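Local coordinates for imelysin-like protein (Psychrobacter arcticus, PDB 3PF0) that is of unknown function but belongs to the imelysin-like M75 peptidase family and is regarded as a putative metalloendopeptidase, at residues A[129-134]-A[162-167]; A[232-237]-A[277-282]; A[245-248]-A[252-255]; A[258-261]-A[267-270]; A[271-276]-A[313-318]. All blocks are in the same frame, centred on the assembly; numbering follows the deposited sequence.

Contact 1: residues A[129-134]-A[162-167]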
# COMPACT_ATOMS: atom_id res chain seq x y z
N ILE A 129 -3.47 -9.75 4.33
CA ILE A 129 -2.97 -8.50 4.89
C ILE A 129 -3.95 -7.34 4.56
O ILE A 129 -4.27 -6.54 5.45
CB ILE A 129 -1.52 -8.20 4.40
CG1 ILE A 129 -0.52 -9.20 5.01
CG2 ILE A 129 -1.10 -6.76 4.73
CD1 ILE A 129 0.79 -9.32 4.28
N ASN A 130 -4.37 -7.23 3.29
CA ASN A 130 -5.29 -6.18 2.86
C ASN A 130 -6.19 -6.70 1.73
O ASN A 130 -5.82 -6.63 0.55
CB ASN A 130 -4.53 -4.91 2.42
CG ASN A 130 -5.43 -3.72 2.18
OD1 ASN A 130 -6.44 -3.53 2.84
ND2 ASN A 130 -5.08 -2.87 1.22
N TYR A 131 -7.36 -7.23 2.11
CA TYR A 131 -8.31 -7.77 1.13
C TYR A 131 -9.00 -6.59 0.46
O TYR A 131 -9.97 -6.04 0.98
CB TYR A 131 -9.31 -8.76 1.76
CG TYR A 131 -9.94 -9.64 0.71
CD1 TYR A 131 -11.02 -9.19 -0.06
CD2 TYR A 131 -9.40 -10.88 0.40
CE1 TYR A 131 -11.54 -9.97 -1.09
CE2 TYR A 131 -9.93 -11.68 -0.61
CZ TYR A 131 -11.00 -11.22 -1.36
OH TYR A 131 -11.52 -12.01 -2.35
N TYR A 132 -8.46 -6.18 -0.69
CA TYR A 132 -8.92 -5.01 -1.44
C TYR A 132 -8.60 -5.17 -2.94
O TYR A 132 -7.50 -5.60 -3.26
CB TYR A 132 -8.24 -3.72 -0.89
CG TYR A 132 -8.75 -2.43 -1.49
CD1 TYR A 132 -9.85 -1.78 -0.95
CD2 TYR A 132 -8.16 -1.89 -2.62
CE1 TYR A 132 -10.35 -0.61 -1.52
CE2 TYR A 132 -8.64 -0.71 -3.20
CZ TYR A 132 -9.74 -0.08 -2.64
OH TYR A 132 -10.24 1.06 -3.21
N PRO A 133 -9.48 -4.80 -3.88
CA PRO A 133 -10.87 -4.31 -3.70
C PRO A 133 -11.79 -5.33 -3.03
O PRO A 133 -11.46 -6.52 -2.95
CB PRO A 133 -11.33 -4.04 -5.15
CG PRO A 133 -10.08 -3.95 -5.97
CD PRO A 133 -9.14 -4.92 -5.31
N ASP A 134 -12.93 -4.88 -2.52
CA ASP A 134 -13.96 -5.72 -1.93
C ASP A 134 -15.30 -5.25 -2.49
O ASP A 134 -16.14 -4.72 -1.76
CB ASP A 134 -13.90 -5.70 -0.39
CG ASP A 134 -14.96 -6.54 0.31
OD1 ASP A 134 -15.46 -7.51 -0.30
OD2 ASP A 134 -15.26 -6.25 1.48
N SER A 162 -10.93 -17.31 6.33
CA SER A 162 -10.75 -16.59 5.07
C SER A 162 -10.04 -15.24 5.27
O SER A 162 -10.08 -14.65 6.35
CB SER A 162 -12.08 -16.40 4.36
OG SER A 162 -13.00 -15.62 5.10
N ALA A 163 -9.33 -14.80 4.22
CA ALA A 163 -8.57 -13.55 4.17
C ALA A 163 -9.48 -12.32 4.36
O ALA A 163 -9.05 -11.29 4.88
CB ALA A 163 -7.85 -13.47 2.83
N VAL A 164 -10.74 -12.46 3.96
CA VAL A 164 -11.82 -11.48 3.98
C VAL A 164 -12.20 -11.05 5.44
O VAL A 164 -12.71 -9.94 5.63
CB VAL A 164 -12.98 -12.13 3.18
CG1 VAL A 164 -14.34 -12.08 3.88
CG2 VAL A 164 -13.06 -11.58 1.76
N VAL A 165 -11.93 -11.89 6.45
CA VAL A 165 -12.33 -11.61 7.84
C VAL A 165 -11.13 -11.18 8.71
O VAL A 165 -11.23 -11.20 9.94
CB VAL A 165 -13.11 -12.80 8.46
CG1 VAL A 165 -14.38 -13.09 7.68
CG2 VAL A 165 -12.26 -14.06 8.57
N GLN A 166 -10.02 -10.77 8.08
CA GLN A 166 -8.83 -10.37 8.82
C GLN A 166 -8.03 -9.28 8.07
O GLN A 166 -8.51 -8.71 7.08
CB GLN A 166 -7.95 -11.61 9.10
CG GLN A 166 -7.54 -12.37 7.85
CD GLN A 166 -6.94 -13.71 8.17
OE1 GLN A 166 -5.84 -13.81 8.73
NE2 GLN A 166 -7.63 -14.76 7.77
N GLY A 167 -6.81 -9.01 8.55
CA GLY A 167 -5.92 -8.01 7.99
C GLY A 167 -6.37 -6.59 8.29
O GLY A 167 -7.22 -6.37 9.16
O HOH W 1 -7.35 -8.50 4.58
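Ile-129 closes helix 125-129 with its carbonyl turned to Gly-167: the glycine CA lies 3.4 Å from Ile-129 O, a CA-H...O contact. The approach is tight, because a beta carbon on Gly-167 would fall on that oxygen, and the glycine's positive phi suits a residue without one. The isoleucine side chain turns the other way, to Leu-196, Leu-200 and Ile-203 of helix 183-214. At Asn-130 the chain leaves helical geometry, and ND2 bonds Glu-113 OE2. Tyr-131 then carries most of the contact. Its N donates to a water at 2.8 Å, and this same water is 2.8 Å from Gln-166 O, a second bond for which other acceptors may compete. With CG anti to the backbone N (chi1 -160°), the ring swings over the short 3-10 turn 163-164. Val-164 CG2 comes down on one face, 3.5 Å from the ring centroid and only 9° off the normal, a clean CH-pi contact. Ala-163 CB approaches Tyr-131 CD2 obliquely at 3.9 Å. Replacing Tyr-131 with an alanine would probably strip Val-164 CG2 of its aromatic seat and open a gap beside Ala-163. The chemistry is soft: between the two segments the ring meets methyls of Val-164 and Ala-163, a C-H nears a carbonyl and a water bridges, and the fit probably depends more on shape than on charge.

Contact 2: residues A[232-237]-A[277-282]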
# COMPACT_ATOMS: atom_id res chain seq x y z
N ASN A 232 7.52 -1.57 -13.28
CA ASN A 232 6.17 -1.99 -13.64
C ASN A 232 5.33 -2.11 -12.36
O ASN A 232 4.13 -1.87 -12.39
CB ASN A 232 6.16 -3.28 -14.44
CG ASN A 232 6.25 -3.00 -15.91
OD1 ASN A 232 5.25 -2.67 -16.56
ND2 ASN A 232 7.46 -3.04 -16.46
N SER A 233 6.00 -2.43 -11.24
CA SER A 233 5.38 -2.51 -9.92
C SER A 233 4.94 -1.10 -9.49
O SER A 233 3.83 -0.94 -8.97
CB SER A 233 6.35 -3.10 -8.90
OG SER A 233 5.72 -3.33 -7.66
N LEU A 234 5.80 -0.09 -9.73
CA LEU A 234 5.51 1.31 -9.41
C LEU A 234 4.39 1.82 -10.29
O LEU A 234 3.51 2.53 -9.79
CB LEU A 234 6.76 2.20 -9.54
CG LEU A 234 7.90 1.97 -8.54
CD1 LEU A 234 9.05 2.92 -8.83
CD2 LEU A 234 7.44 2.12 -7.09
N LEU A 235 4.39 1.42 -11.58
CA LEU A 235 3.33 1.79 -12.53
C LEU A 235 1.99 1.19 -12.08
O LEU A 235 0.97 1.88 -12.13
CB LEU A 235 3.70 1.36 -13.96
CG LEU A 235 2.63 1.44 -15.07
CD1 LEU A 235 2.14 2.88 -15.31
CD2 LEU A 235 3.14 0.83 -16.35
N SER A 236 2.02 -0.09 -11.61
CA SER A 236 0.84 -0.82 -11.12
C SER A 236 0.24 -0.12 -9.89
O SER A 236 -0.97 -0.12 -9.73
CB SER A 236 1.20 -2.26 -10.78
OG SER A 236 0.08 -3.00 -10.33
N LEU A 237 1.11 0.48 -9.03
CA LEU A 237 0.68 1.18 -7.82
C LEU A 237 -0.29 2.33 -8.16
O LEU A 237 -1.35 2.42 -7.56
CB LEU A 237 1.90 1.72 -7.03
CG LEU A 237 1.61 2.51 -5.74
CD1 LEU A 237 1.08 1.60 -4.63
CD2 LEU A 237 2.84 3.22 -5.25
N ALA A 277 3.23 9.84 -1.73
CA ALA A 277 4.51 10.18 -1.09
C ALA A 277 5.58 9.10 -1.32
O ALA A 277 6.76 9.43 -1.46
CB ALA A 277 4.29 10.40 0.40
N THR A 278 5.17 7.82 -1.38
CA THR A 278 6.07 6.68 -1.61
C THR A 278 6.53 6.71 -3.07
O THR A 278 7.73 6.55 -3.33
CB THR A 278 5.37 5.39 -1.19
OG1 THR A 278 5.10 5.49 0.20
CG2 THR A 278 6.21 4.14 -1.46
N LEU A 279 5.60 6.95 -4.00
CA LEU A 279 5.88 7.06 -5.43
C LEU A 279 6.80 8.26 -5.68
O LEU A 279 7.76 8.13 -6.45
CB LEU A 279 4.58 7.18 -6.24
CG LEU A 279 4.69 6.98 -7.76
CD1 LEU A 279 4.96 5.52 -8.12
CD2 LEU A 279 3.42 7.43 -8.45
N ASN A 280 6.54 9.41 -5.00
CA ASN A 280 7.37 10.61 -5.10
C ASN A 280 8.80 10.35 -4.60
O ASN A 280 9.76 10.84 -5.20
CB ASN A 280 6.76 11.77 -4.32
CG ASN A 280 7.49 13.07 -4.54
OD1 ASN A 280 7.48 13.63 -5.64
ND2 ASN A 280 8.18 13.55 -3.51
N LYS A 281 8.94 9.57 -3.51
CA LYS A 281 10.24 9.20 -2.92
C LYS A 281 11.06 8.38 -3.93
O LYS A 281 12.26 8.56 -4.03
CB LYS A 281 10.03 8.40 -1.62
CG LYS A 281 11.14 8.57 -0.60
CD LYS A 281 11.44 7.28 0.13
CE LYS A 281 12.71 7.37 0.94
NZ LYS A 281 13.22 6.03 1.33
N ALA A 282 10.38 7.50 -4.70
CA ALA A 282 11.00 6.65 -5.72
C ALA A 282 11.37 7.46 -6.97
O ALA A 282 12.46 7.26 -7.51
CB ALA A 282 10.05 5.51 -6.09
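Leu-234 and Leu-279 meet where the two segments have their nearest pair of CA atoms, and everything that touches here is apolar or backbone. Among the side chains, Leu-279 does most of the work through a single methyl. Its CG stands beside the carbonyl carbon, turned from N (chi1 -166°), which carries CD1 across to the other helix although the CB itself does not aim there. CD1 then lies 4.0 Å from Leu-234 CB. One turn further along, Leu-237 CD2 reaches the same Leu-279 CD1 at 4.2 Å. Leu-234 uses its far end differently: CG lies anti to the carbonyl carbon, and CD1 extends to the small Ala-282 CB at 3.9 Å. The pair joins helices 225-250 and 268-283, successive in this all-helical fold; the axes of segments 232-237 and 277-282 run 149° apart, closer to antiparallel than to parallel, and pass 10.9 Å from each other at closest approach. The wide spacing is bridged by leucine branches rather than by close backbone contact. One contact does involve the main chain: Leu-279 CD1 rests 3.7 Å from Leu-234 O, methyl against carbonyl. Polar groups face elsewhere, Ser-233 OG bonding Met-114 O and Asn-116 N, and Thr-278 OG1 bonding Ser-111 OG. Leu-279 also packs against Ile-340 of helix 327-351 and Leu-308 of helix 298-316.

Contact 3: residues A[245-248]-A[252-255]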
# COMPACT_ATOMS: atom_id res chain seq x y z
N ALA A 245 -9.28 2.43 -6.72
CA ALA A 245 -9.52 3.29 -5.57
C ALA A 245 -10.21 4.61 -5.91
O ALA A 245 -10.90 5.15 -5.05
CB ALA A 245 -8.21 3.57 -4.84
N ILE A 246 -10.06 5.15 -7.15
CA ILE A 246 -10.63 6.46 -7.48
C ILE A 246 -11.78 6.38 -8.50
O ILE A 246 -12.90 6.71 -8.13
CB ILE A 246 -9.51 7.47 -7.93
CG1 ILE A 246 -8.42 7.67 -6.84
CG2 ILE A 246 -10.08 8.83 -8.41
CD1 ILE A 246 -8.87 8.29 -5.46
N GLU A 247 -11.51 5.99 -9.76
CA GLU A 247 -12.50 5.96 -10.84
C GLU A 247 -13.72 5.10 -10.50
O GLU A 247 -14.84 5.61 -10.58
CB GLU A 247 -11.86 5.47 -12.15
CG GLU A 247 -12.81 5.46 -13.33
CD GLU A 247 -12.21 4.96 -14.63
OE1 GLU A 247 -11.63 3.85 -14.63
OE2 GLU A 247 -12.34 5.67 -15.65
N GLN A 248 -13.51 3.82 -10.15
CA GLN A 248 -14.59 2.87 -9.89
C GLN A 248 -15.42 3.22 -8.63
O GLN A 248 -16.64 3.27 -8.78
CB GLN A 248 -14.05 1.43 -9.79
CG GLN A 248 -13.81 0.78 -11.15
CD GLN A 248 -12.83 -0.37 -11.08
OE1 GLN A 248 -12.83 -1.18 -10.14
NE2 GLN A 248 -11.98 -0.48 -12.09
N LEU A 252 -16.83 7.68 -11.80
CA LEU A 252 -16.44 8.77 -12.69
C LEU A 252 -16.65 8.42 -14.17
O LEU A 252 -16.89 9.32 -14.98
CB LEU A 252 -14.97 9.18 -12.44
CG LEU A 252 -14.56 9.56 -11.01
CD1 LEU A 252 -13.08 9.80 -10.93
CD2 LEU A 252 -15.29 10.80 -10.51
N SER A 253 -16.55 7.12 -14.52
CA SER A 253 -16.71 6.62 -15.90
C SER A 253 -18.11 6.02 -16.14
O SER A 253 -18.59 6.02 -17.28
CB SER A 253 -15.65 5.57 -16.21
OG SER A 253 -15.69 4.48 -15.30
N GLY A 254 -18.72 5.50 -15.08
CA GLY A 254 -20.05 4.90 -15.11
C GLY A 254 -20.62 4.72 -13.72
O GLY A 254 -20.40 5.58 -12.85
N LYS A 255 -21.35 3.61 -13.48
CA LYS A 255 -21.92 3.31 -12.17
C LYS A 255 -20.82 2.93 -11.20
O LYS A 255 -19.93 2.16 -11.58
CB LYS A 255 -22.97 2.20 -12.24
CG LYS A 255 -23.90 2.16 -11.04
CD LYS A 255 -23.92 0.80 -10.38
CE LYS A 255 -25.31 0.23 -10.30
NZ LYS A 255 -25.30 -1.19 -9.87
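Glu-247 O receives the amide of Leu-252, Leu-252 N lying 3.1 Å away with an angle of 170° at the hydrogen and in the carbonyl plane. The link spans five residues rather than four, a 6→1 bond of the sort that also closes Schellman motifs, and it starts from the last residue of a wider pi-type turn, 245-247, near the end of helix 225-250. Four side chains fill in around it. Leu-252, its CG beside its own N and anti to the carbonyl carbon, folds back over the helix, so that CD1 lies 3.9 Å from Glu-247 CA. The same methyl meets Ile-246 CG2 at 4.0 Å, the two side chains lying alongside each other and pointing the same way. Glu-247 is fully stretched as far as its carboxylate, with chi1 at -178° and chi2 at -179°, and so runs past Ser-253. Its OE2 ends 3.4 Å from Ser-253 CB, and its CG passes 3.6 Å from Ser-253 OG. An alanine in place of Glu-247 would keep the backbone bond but is likely to leave the Ser-253 side chain without the chain it lies against. Leu-252 and Glu-247 both reach Tyr-334 of helix 327-351, and Leu-337 of that helix covers Ile-246. Chemically, one straight amide bond ties the returning loop to the helix end, an apolar pair, Ile-246 and Leu-252, packs beside it, and the nearby helix end might make the carboxylate slightly less favourable there.

Contact 4: residues A[258-261]-A[267-270]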
# COMPACT_ATOMS: atom_id res chain seq x y z
N GLY A 258 -17.28 -0.95 -6.08
CA GLY A 258 -16.27 -1.03 -5.03
C GLY A 258 -16.30 0.15 -4.08
O GLY A 258 -17.23 0.96 -4.09
N HIS A 259 -15.26 0.24 -3.23
CA HIS A 259 -15.19 1.28 -2.21
C HIS A 259 -13.81 1.91 -2.19
O HIS A 259 -12.84 1.32 -2.66
CB HIS A 259 -15.52 0.69 -0.82
CG HIS A 259 -16.69 -0.24 -0.83
ND1 HIS A 259 -17.99 0.22 -0.64
CD2 HIS A 259 -16.73 -1.57 -1.08
CE1 HIS A 259 -18.77 -0.85 -0.76
NE2 HIS A 259 -18.06 -1.95 -1.04
N LEU A 260 -13.73 3.13 -1.65
CA LEU A 260 -12.47 3.83 -1.47
C LEU A 260 -11.65 3.09 -0.43
O LEU A 260 -12.25 2.49 0.48
CB LEU A 260 -12.73 5.26 -0.98
CG LEU A 260 -13.06 6.33 -1.99
CD1 LEU A 260 -13.88 7.37 -1.34
CD2 LEU A 260 -11.81 6.98 -2.52
N PRO A 261 -10.31 3.14 -0.44
CA PRO A 261 -9.57 2.53 0.69
C PRO A 261 -9.93 3.28 1.98
O PRO A 261 -10.24 4.47 1.90
CB PRO A 261 -8.10 2.68 0.28
CG PRO A 261 -8.08 3.81 -0.68
CD PRO A 261 -9.40 3.82 -1.38
N GLN A 267 -10.99 7.61 5.98
CA GLN A 267 -9.63 8.14 5.88
C GLN A 267 -8.99 7.83 4.51
O GLN A 267 -7.80 7.52 4.45
CB GLN A 267 -8.77 7.58 7.04
CG GLN A 267 -9.22 8.03 8.45
CD GLN A 267 -9.02 9.52 8.71
OE1 GLN A 267 -8.25 10.21 8.03
NE2 GLN A 267 -9.72 10.05 9.71
N SER A 268 -9.76 7.95 3.41
CA SER A 268 -9.23 7.66 2.07
C SER A 268 -8.12 8.62 1.65
O SER A 268 -7.19 8.17 0.99
CB SER A 268 -10.32 7.64 1.00
OG SER A 268 -11.30 8.64 1.19
N ARG A 269 -8.21 9.92 2.01
CA ARG A 269 -7.19 10.92 1.68
C ARG A 269 -5.81 10.51 2.23
O ARG A 269 -4.82 10.62 1.51
CB ARG A 269 -7.59 12.32 2.18
CG ARG A 269 -6.70 13.45 1.63
CD ARG A 269 -6.98 14.80 2.27
NE ARG A 269 -6.55 14.86 3.67
CZ ARG A 269 -6.99 15.75 4.55
NH1 ARG A 269 -7.88 16.67 4.19
NH2 ARG A 269 -6.56 15.73 5.80
N ALA A 270 -5.76 9.99 3.47
CA ALA A 270 -4.54 9.53 4.12
C ALA A 270 -3.91 8.33 3.39
O ALA A 270 -2.69 8.24 3.32
CB ALA A 270 -4.82 9.16 5.57
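Pro-261 O and the side chain of Ser-268 make the tightest approach, with Ser-268 CB only 3.3 Å from that carbonyl oxygen. Ser-268 CA lies nearly as close, 3.4 Å from Pro-261 O in a CA-H...O contact whose angle at the hydrogen is 123°. Beside it, Leu-260 cradles the serine with both of its methyls. CD2 packs on Ser-268 CB at 3.9 Å, while CD1 approaches Ser-268 OG at 3.8 Å, an apolar group next to a hydroxyl that has its polar partner elsewhere. That partner is the backbone N of Leu-322, and the bond is consistent with the position of OG between its own N and carbonyl carbon, chi1 39°. In the second shell, Gln-267 is at the N-cap position of helix 268-283 and Ser-268 is the first helical residue; its CB points toward segment 258-261. The backbone of Arg-269 bonds that of Glu-320, which ties the same helix start to the loop holding Leu-322. The loop from helix 225-250 doubles back on the helix it is about to enter. Leu-260 leans on Leu-250 at the end of that first helix, Pro-261 rests on Ala-245 and on Ile-271 and Ile-272, and helix 92-112 flanks the new helix through Leu-103 and Gln-107, both against Ala-270.

Contact 5: residues A[271-276]-A[313-318]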
# COMPACT_ATOMS: atom_id res chain seq x y z
N ILE A 271 -4.74 7.42 2.83
CA ILE A 271 -4.25 6.25 2.09
C ILE A 271 -3.66 6.68 0.74
O ILE A 271 -2.55 6.27 0.41
CB ILE A 271 -5.35 5.14 1.94
CG1 ILE A 271 -5.98 4.76 3.31
CG2 ILE A 271 -4.80 3.90 1.22
CD1 ILE A 271 -4.95 4.33 4.46
N ILE A 272 -4.37 7.55 -0.02
CA ILE A 272 -3.91 8.04 -1.33
C ILE A 272 -2.60 8.86 -1.16
O ILE A 272 -1.68 8.70 -1.96
CB ILE A 272 -5.03 8.82 -2.08
CG1 ILE A 272 -6.30 7.95 -2.29
CG2 ILE A 272 -4.54 9.42 -3.41
CD1 ILE A 272 -6.12 6.54 -2.99
N ASN A 273 -2.53 9.69 -0.11
CA ASN A 273 -1.37 10.52 0.24
C ASN A 273 -0.13 9.65 0.53
O ASN A 273 0.95 9.94 0.02
CB ASN A 273 -1.71 11.40 1.44
CG ASN A 273 -0.73 12.50 1.72
OD1 ASN A 273 -0.50 13.40 0.90
ND2 ASN A 273 -0.19 12.48 2.93
N ALA A 274 -0.29 8.58 1.33
CA ALA A 274 0.80 7.66 1.66
C ALA A 274 1.37 7.01 0.40
O ALA A 274 2.59 6.95 0.24
CB ALA A 274 0.32 6.60 2.64
N LYS A 275 0.48 6.61 -0.54
CA LYS A 275 0.89 6.00 -1.81
C LYS A 275 1.60 7.02 -2.69
O LYS A 275 2.65 6.69 -3.25
CB LYS A 275 -0.31 5.39 -2.54
CG LYS A 275 -0.90 4.19 -1.81
CD LYS A 275 -1.92 3.44 -2.65
CE LYS A 275 -2.21 2.12 -2.00
NZ LYS A 275 -2.44 1.06 -3.00
N LEU A 276 1.07 8.27 -2.77
CA LEU A 276 1.69 9.34 -3.58
C LEU A 276 3.08 9.70 -3.06
O LEU A 276 4.01 9.83 -3.86
CB LEU A 276 0.81 10.60 -3.62
CG LEU A 276 -0.28 10.67 -4.68
CD1 LEU A 276 -1.12 11.94 -4.49
CD2 LEU A 276 0.30 10.64 -6.11
N ALA A 313 -0.60 18.50 -3.89
CA ALA A 313 -1.19 19.80 -3.56
C ALA A 313 -2.72 19.77 -3.75
O ALA A 313 -3.45 20.35 -2.94
CB ALA A 313 -0.57 20.90 -4.40
N LEU A 314 -3.20 19.08 -4.80
CA LEU A 314 -4.64 18.94 -5.05
C LEU A 314 -5.31 18.06 -3.98
O LEU A 314 -6.39 18.40 -3.50
CB LEU A 314 -4.88 18.36 -6.46
CG LEU A 314 -6.34 18.24 -6.93
CD1 LEU A 314 -6.94 19.60 -7.26
CD2 LEU A 314 -6.42 17.34 -8.13
N LEU A 315 -4.64 16.97 -3.59
CA LEU A 315 -5.16 16.05 -2.59
C LEU A 315 -5.27 16.72 -1.21
O LEU A 315 -6.25 16.49 -0.51
CB LEU A 315 -4.26 14.81 -2.52
CG LEU A 315 -4.80 13.58 -1.80
CD1 LEU A 315 -5.91 12.89 -2.59
CD2 LEU A 315 -3.70 12.60 -1.59
N ALA A 316 -4.30 17.60 -0.87
CA ALA A 316 -4.23 18.32 0.41
C ALA A 316 -5.42 19.27 0.65
O ALA A 316 -5.73 19.55 1.81
CB ALA A 316 -2.92 19.10 0.50
N GLN A 317 -6.05 19.78 -0.42
CA GLN A 317 -7.18 20.71 -0.28
C GLN A 317 -8.54 19.97 -0.36
O GLN A 317 -9.60 20.60 -0.26
CB GLN A 317 -7.08 21.88 -1.28
CG GLN A 317 -7.13 21.53 -2.78
CD GLN A 317 -6.73 22.69 -3.69
OE1 GLN A 317 -6.02 22.51 -4.69
NE2 GLN A 317 -7.18 23.90 -3.38
N MSE A 318 -8.50 18.63 -0.45
CA MSE A 318 -9.70 17.77 -0.50
C MSE A 318 -10.05 17.28 0.93
O MSE A 318 -9.19 17.36 1.81
CB MSE A 318 -9.47 16.59 -1.45
CG MSE A 318 -9.42 17.00 -2.91
SE MSE A 318 -9.03 15.50 -4.12
CE MSE A 318 -10.77 14.63 -4.19
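Leu-315, near the end of helix 298-316, plugs against Ile-272, Asn-273 and Leu-276 of helix 268-283, a helix-to-helix packing within this all-helical fold that is made by one side chain on the later helix. Coming along the segment, Leu-314 takes no part in this contact and packs on Glu-332 and His-336 of helix 327-351. Leu-315 comes next, and a chi1 of -165° puts its CG across from the main-chain N, which directs both methyls at the neighbouring helix. CD1 touches Ile-272 CG2 at 3.8 Å, the two side chains crossing at about a right angle. CD2 reaches deeper, to 3.5 Å from the backbone N of Asn-273 and 3.6 Å from its CA, so the methyl lies against main chain as well as side chains. It meets Leu-276 CD1 at 3.9 Å too, the leucines crossing at a slant, one turn on from Ile-272. Ile-272 also touches Met-241 and Ile-246 of helix 225-250, and Leu-333 of helix 327-351 packs on Leu-315. Further on, Gln-317 N makes a weak bond to Leu-314 O. Met-318, built as selenomethionine, donates from its N to Leu-315 O at 3.1 Å, and its own carbonyl O takes a hydrogen bond from Arg-269 NH1.

In the fold
Contacts 3, 4 and 5 form a connected cluster around helices 225-250 and 268-283: contacts 4 and 5 have centres about 11 Å apart, and contacts 3 and 4 about 13 Å. Ala-245 O of contact 3 lies 3.3 Å from Leu-260 CD2 of contact 4, and Arg-269 CD of contact 4 packs 3.3 Å from Leu-315 O of contact 5. Contact 1 joins through Tyr-132, whose OH is 2.7 Å from His-259 O, a probable hydrogen bond. Contact 2 crosses contact 5 along the chain and touches it where Leu-237 CD1 nears Lys-275 NZ, whose charge is paired with Glu-113. Contacts 1 and 2 stay apart, nearest atoms about 9 Å.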